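Long-range contacts in tyrosinase (Burkholderia thailandensis, PDB 5ZRD), which probably hydroxylates monophenols to catechols and oxidises these further, using a pair of copper ions, as tyrosinases do: residues L427-I432 with A486-S491; A445-T450 with Y459-K464. One frame throughout, in Å; residues are numbered along the deposited sequence.

How the contacts relate
Contact 1 and contact 2 sit in two neighbouring beta sheets, their centres about 10 Å apart and on the same side of the chain's centre. Along the chain, contact 2 is nested inside contact 1: strand 426-430 comes first, then the hairpin 441-450 and 456-466, and strand 485-489 returns to close the loop. The two sheets pack on each other, the Phe-488 ring against Ala-445 CB and the carbonyl O of Gly-462, and Ala-486 against the Lys-464 chain. The pairings lie away from the copper centre, yet the His-463 ring is hydrogen-bonded to Asp-279 on helix 274-285, which also carries the copper ligands His-277 and His-281, so this beta region is tied to the helical catalytic core.

Contact 1 of 2, residues L427-I432 with A486-S491; sequences LTVTGI and AHFPLS
Strands 426-430 and 485-489 pair antiparallel in a three-stranded sheet, with 485-489 at one edge and 531-534 beyond 426-430. Their side chains split between two faces. On one, Thr-428 and His-487 stand side by side and point the same way, a non-hydrogen-bonded pair as far as the backbone goes. Thr-428 turns OG1 beside its own backbone N, which brings it to the edge of the imidazole, near the ring plane, where OG1 and His-487 ND1 share a 3.3 Å hydrogen bond. Ser-260 O takes the other ring nitrogen, NE2, so both ring nitrogens have a partner, which would limit rotation of the imidazole.

The other face is apolar and looks onto the hairpin sheet. Val-429 places CG2 beside its backbone N, and this methyl reaches the edge of the Phe-488 ring at CE2, 3.7 Å away, the two side chains crossing obliquely. Leu-427 touches both Phe-488 and Leu-490, its CB 4.2 Å from Leu-490 CG; Phe-503 and Leu-461 pack on it from the neighbouring sheet.

Four backbone bonds hold this register, two around each hydrogen-bonded pair. The straightest, at 174°, runs 2.8 Å from Leu-427 N to Phe-488 O, nearly along the C=O axis.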
loop_
_atom_site.group_PDB
_atom_site.type_symbol
_atom_site.label_atom_id
_atom_site.label_comp_id
_atom_site.label_asym_id
_atom_site.label_seq_id
_atom_site.Cartn_x
_atom_site.Cartn_y
_atom_site.Cartn_z
ATOM N N LEU A 427 18.219 10.872 -38.847
ATOM C CA LEU A 427 17.450 9.643 -38.629
ATOM C C LEU A 427 16.830 9.678 -37.229
ATOM O O LEU A 427 17.548 9.855 -36.247
ATOM C CB LEU A 427 18.394 8.437 -38.735
ATOM C CG LEU A 427 17.710 7.074 -38.672
ATOM C CD1 LEU A 427 16.858 6.817 -39.907
ATOM C CD2 LEU A 427 18.727 5.951 -38.521
ATOM N N THR A 428 15.527 9.459 -37.134
ATOM C CA THR A 428 14.889 9.301 -35.870
ATOM C C THR A 428 14.543 7.812 -35.715
ATOM O O THR A 428 13.897 7.221 -36.568
ATOM C CB THR A 428 13.644 10.200 -35.751
ATOM O OG1 THR A 428 13.941 11.593 -35.927
ATOM C CG2 THR A 428 12.954 10.027 -34.413
ATOM N N VAL A 429 14.985 7.229 -34.619
ATOM C CA VAL A 429 14.721 5.844 -34.307
ATOM C C VAL A 429 13.734 5.806 -33.141
ATOM O O VAL A 429 14.004 6.376 -32.091
ATOM C CB VAL A 429 15.993 5.037 -33.961
ATOM C CG1 VAL A 429 15.667 3.558 -33.764
ATOM C CG2 VAL A 429 17.075 5.195 -35.019
ATOM N N THR A 430 12.616 5.121 -33.362
ATOM C CA THR A 430 11.621 4.884 -32.318
ATOM C C THR A 430 11.257 3.398 -32.300
ATOM O O THR A 430 10.647 2.897 -33.201
ATOM C CB THR A 430 10.386 5.786 -32.475
ATOM O OG1 THR A 430 9.751 5.607 -33.742
ATOM C CG2 THR A 430 10.723 7.252 -32.299
ATOM N N GLY A 431 11.718 2.703 -31.282
ATOM C CA GLY A 431 11.092 1.472 -30.838
ATOM C C GLY A 431 10.479 1.719 -29.480
ATOM O O GLY A 431 10.912 1.134 -28.494
ATOM N N ILE A 432 9.508 2.641 -29.466
ATOM C CA ILE A 432 8.880 3.192 -28.234
ATOM C C ILE A 432 8.388 2.039 -27.336
ATOM O O ILE A 432 8.318 2.193 -26.111
ATOM C CB ILE A 432 7.755 4.208 -28.583
ATOM C CG1 ILE A 432 8.307 5.491 -29.223
ATOM C CG2 ILE A 432 6.903 4.521 -27.356
ATOM C CD1 ILE A 432 7.253 6.498 -29.656
ATOM N N ALA A 486 15.815 8.042 -30.423
ATOM C CA ALA A 486 17.218 8.354 -30.613
ATOM C C ALA A 486 17.374 9.015 -31.980
ATOM O O ALA A 486 16.700 8.597 -32.914
ATOM C CB ALA A 486 18.058 7.102 -30.514
ATOM N N HIS A 487 18.222 10.039 -32.082
ATOM C CA HIS A 487 18.478 10.665 -33.358
ATOM C C HIS A 487 19.931 10.431 -33.773
ATOM O O HIS A 487 20.816 10.358 -32.922
ATOM C CB HIS A 487 18.232 12.169 -33.319
ATOM C CG HIS A 487 16.940 12.556 -32.704
ATOM N ND1 HIS A 487 15.784 12.683 -33.448
ATOM C CD2 HIS A 487 16.617 12.850 -31.430
ATOM C CE1 HIS A 487 14.800 13.067 -32.641
ATOM N NE2 HIS A 487 15.292 13.157 -31.402
ATOM N N PHE A 488 20.159 10.356 -35.091
ATOM C CA PHE A 488 21.509 10.142 -35.616
ATOM C C PHE A 488 21.668 10.995 -36.860
ATOM O O PHE A 488 20.734 11.121 -37.633
ATOM C CB PHE A 488 21.791 8.670 -35.924
ATOM C CG PHE A 488 21.629 7.722 -34.758
ATOM C CD1 PHE A 488 22.687 7.432 -33.914
ATOM C CD2 PHE A 488 20.426 7.099 -34.515
ATOM C CE1 PHE A 488 22.544 6.549 -32.858
ATOM C CE2 PHE A 488 20.275 6.230 -33.441
ATOM C CZ PHE A 488 21.329 5.965 -32.604
ATOM N N PRO A 489 22.838 11.618 -37.009
ATOM C CA PRO A 489 23.130 12.223 -38.303
ATOM C C PRO A 489 23.211 11.134 -39.386
ATOM O O PRO A 489 23.569 9.989 -39.104
ATOM C CB PRO A 489 24.475 12.934 -38.093
ATOM C CG PRO A 489 25.165 12.060 -37.065
ATOM C CD PRO A 489 24.032 11.630 -36.157
ATOM N N LEU A 490 22.866 11.517 -40.600
ATOM C CA LEU A 490 23.079 10.702 -41.823
ATOM C C LEU A 490 24.254 11.271 -42.641
ATOM O O LEU A 490 24.433 10.918 -43.803
ATOM C CB LEU A 490 21.772 10.694 -42.630
ATOM C CG LEU A 490 20.641 9.861 -42.017
ATOM C CD1 LEU A 490 19.286 10.312 -42.514
ATOM C CD2 LEU A 490 20.843 8.385 -42.312
ATOM N N SER A 491 25.114 12.072 -42.009
ATOM C CA SER A 491 26.228 12.754 -42.662
ATOM C C SER A 491 27.332 11.775 -43.085
ATOM O O SER A 491 28.242 12.195 -43.759
ATOM C CB SER A 491 26.800 13.815 -41.756
ATOM O OG SER A 491 27.152 13.238 -40.513
#

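Contact 2 of 2, residues A445-T450 with Y459-K464; sequences AYASVT and YYLGHK
A beta hairpin, strands 441-450 and 456-466, carries this contact, and a beta bulge interrupts its pairing: Leu-461 and Gly-462 together face Ala-445. Leu-461 N gives a 2.9 Å bond to Ala-445 O from above the carbonyl plane, while Ala-445 N reaches Gly-462 O at 2.9 Å. Gly-462, with phi at 135°, takes a backbone shape in which a CB would jam against the preceding carbonyl. Nearer the turn the ladder is regular, and Tyr-459 N donates a short, straight hydrogen bond of 2.5 Å to Ala-447 O.

Tyr-446 and Tyr-460 pair across one face. Tyr-446 has CG beside its backbone N, whereas Tyr-460 has it anti to N (chi1 178°). The side chains therefore cross obliquely, with ring planes at 36° and Tyr-446 CE1 set 3.3 Å from Tyr-460 CD1. Gly-462 N lies over one face of the Tyr-460 ring, toward its rim.

On the opposite face Ala-445 CB touches Leu-461 CB at 4.0 Å, and Val-449 CG1 comes to the edge of the Tyr-459 ring, 3.7 Å from CE2. Both hydroxyls of the tyrosine pair are bonded beyond the hairpin, Tyr-446 OH to Gly-291 O and Glu-506 OE1, Tyr-460 OH to Tyr-289 OH, so the rings meet through carbon while their polar tips tie the hairpin to the adjacent strand 502-509 and to the loop after helix 274-285.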
loop_
_atom_site.group_PDB
_atom_site.type_symbol
_atom_site.label_atom_id
_atom_site.label_comp_id
_atom_site.label_asym_id
_atom_site.label_seq_id
_atom_site.Cartn_x
_atom_site.Cartn_y
_atom_site.Cartn_z
ATOM N N ALA A 445 23.790 2.849 -34.709
ATOM C CA ALA A 445 22.906 2.882 -35.880
ATOM C C ALA A 445 23.736 2.671 -37.147
ATOM O O ALA A 445 24.845 3.184 -37.251
ATOM C CB ALA A 445 22.125 4.173 -35.922
ATOM N N TYR A 446 23.177 1.906 -38.083
ATOM C CA TYR A 446 23.805 1.602 -39.365
ATOM C C TYR A 446 22.814 1.801 -40.519
ATOM O O TYR A 446 21.599 1.592 -40.401
ATOM C CB TYR A 446 24.317 0.158 -39.393
ATOM C CG TYR A 446 25.361 -0.125 -38.356
ATOM C CD1 TYR A 446 26.702 0.096 -38.603
ATOM C CD2 TYR A 446 25.004 -0.548 -37.090
ATOM C CE1 TYR A 446 27.672 -0.142 -37.636
ATOM C CE2 TYR A 446 25.957 -0.787 -36.110
ATOM C CZ TYR A 446 27.297 -0.584 -36.379
ATOM O OH TYR A 446 28.233 -0.809 -35.409
ATOM N N ALA A 447 23.362 2.171 -41.661
ATOM C CA ALA A 447 22.608 2.168 -42.922
ATOM C C ALA A 447 23.356 1.289 -43.946
ATOM O O ALA A 447 24.592 1.404 -44.141
ATOM C CB ALA A 447 22.403 3.592 -43.413
ATOM N N SER A 448 22.638 0.371 -44.567
ATOM C CA SER A 448 23.266 -0.394 -45.637
ATOM C C SER A 448 22.510 -0.174 -46.959
ATOM O O SER A 448 21.257 -0.100 -46.987
ATOM C CB SER A 448 23.379 -1.845 -45.285
ATOM O OG SER A 448 22.094 -2.404 -45.161
ATOM N N VAL A 449 23.306 -0.006 -48.026
ATOM C CA VAL A 449 22.785 0.161 -49.367
ATOM C C VAL A 449 23.446 -0.867 -50.297
ATOM O O VAL A 449 24.665 -1.006 -50.370
ATOM C CB VAL A 449 22.886 1.614 -49.885
ATOM C CG1 VAL A 449 23.671 2.545 -48.975
ATOM C CG2 VAL A 449 23.381 1.697 -51.317
ATOM N N THR A 450 22.570 -1.593 -50.975
ATOM C CA THR A 450 22.891 -2.600 -51.951
ATOM C C THR A 450 22.735 -1.979 -53.344
ATOM O O THR A 450 21.618 -1.726 -53.764
ATOM C CB THR A 450 21.957 -3.796 -51.746
ATOM O OG1 THR A 450 22.089 -4.186 -50.382
ATOM C CG2 THR A 450 22.264 -4.975 -52.640
ATOM N N TYR A 459 27.029 2.011 -43.758
ATOM C CA TYR A 459 27.419 3.287 -43.176
ATOM C C TYR A 459 27.166 3.241 -41.660
ATOM O O TYR A 459 26.076 2.872 -41.205
ATOM C CB TYR A 459 26.698 4.418 -43.915
ATOM C CG TYR A 459 27.102 4.546 -45.363
ATOM C CD1 TYR A 459 28.175 5.338 -45.731
ATOM C CD2 TYR A 459 26.437 3.844 -46.355
ATOM C CE1 TYR A 459 28.560 5.454 -47.054
ATOM C CE2 TYR A 459 26.826 3.922 -47.681
ATOM C CZ TYR A 459 27.884 4.740 -48.034
ATOM O OH TYR A 459 28.260 4.852 -49.341
ATOM N N TYR A 460 28.192 3.584 -40.883
ATOM C CA TYR A 460 28.062 3.682 -39.439
ATOM C C TYR A 460 27.583 5.090 -39.109
ATOM O O TYR A 460 28.279 6.024 -39.419
ATOM C CB TYR A 460 29.373 3.317 -38.729
ATOM C CG TYR A 460 29.282 3.457 -37.231
ATOM C CD1 TYR A 460 28.196 2.958 -36.528
ATOM C CD2 TYR A 460 30.244 4.171 -36.528
ATOM C CE1 TYR A 460 28.084 3.142 -35.160
ATOM C CE2 TYR A 460 30.164 4.335 -35.158
ATOM C CZ TYR A 460 29.070 3.836 -34.471
ATOM O OH TYR A 460 29.016 4.006 -33.116
ATOM N N LEU A 461 26.389 5.231 -38.527
ATOM C CA LEU A 461 25.797 6.588 -38.285
ATOM C C LEU A 461 26.133 7.137 -36.890
ATOM O O LEU A 461 25.976 8.327 -36.656
ATOM C CB LEU A 461 24.292 6.459 -38.443
ATOM C CG LEU A 461 23.827 5.842 -39.765
ATOM C CD1 LEU A 461 22.313 5.826 -39.845
ATOM C CD2 LEU A 461 24.409 6.599 -40.950
ATOM N N GLY A 462 26.540 6.269 -35.959
ATOM C CA GLY A 462 26.975 6.697 -34.640
ATOM C C GLY A 462 26.397 5.850 -33.513
ATOM O O GLY A 462 25.751 4.834 -33.772
ATOM N N HIS A 463 26.696 6.268 -32.265
ATOM C CA HIS A 463 26.249 5.614 -31.034
ATOM C C HIS A 463 25.435 6.590 -30.150
ATOM O O HIS A 463 25.487 7.801 -30.285
ATOM C CB HIS A 463 27.442 5.052 -30.269
ATOM C CG HIS A 463 28.291 6.115 -29.641
ATOM N ND1 HIS A 463 29.410 6.632 -30.258
ATOM C CD2 HIS A 463 28.160 6.788 -28.479
ATOM C CE1 HIS A 463 29.950 7.558 -29.484
ATOM N NE2 HIS A 463 29.200 7.679 -28.393
ATOM N N LYS A 464 24.660 6.003 -29.256
ATOM C CA LYS A 464 23.993 6.680 -28.179
ATOM C C LYS A 464 24.112 5.789 -26.943
ATOM O O LYS A 464 23.699 4.645 -26.967
ATOM C CB LYS A 464 22.520 6.927 -28.497
ATOM C CG LYS A 464 21.692 7.626 -27.413
ATOM C CD LYS A 464 20.230 7.669 -27.825
ATOM C CE LYS A 464 19.283 8.239 -26.790
ATOM N NZ LYS A 464 19.278 9.713 -26.870
#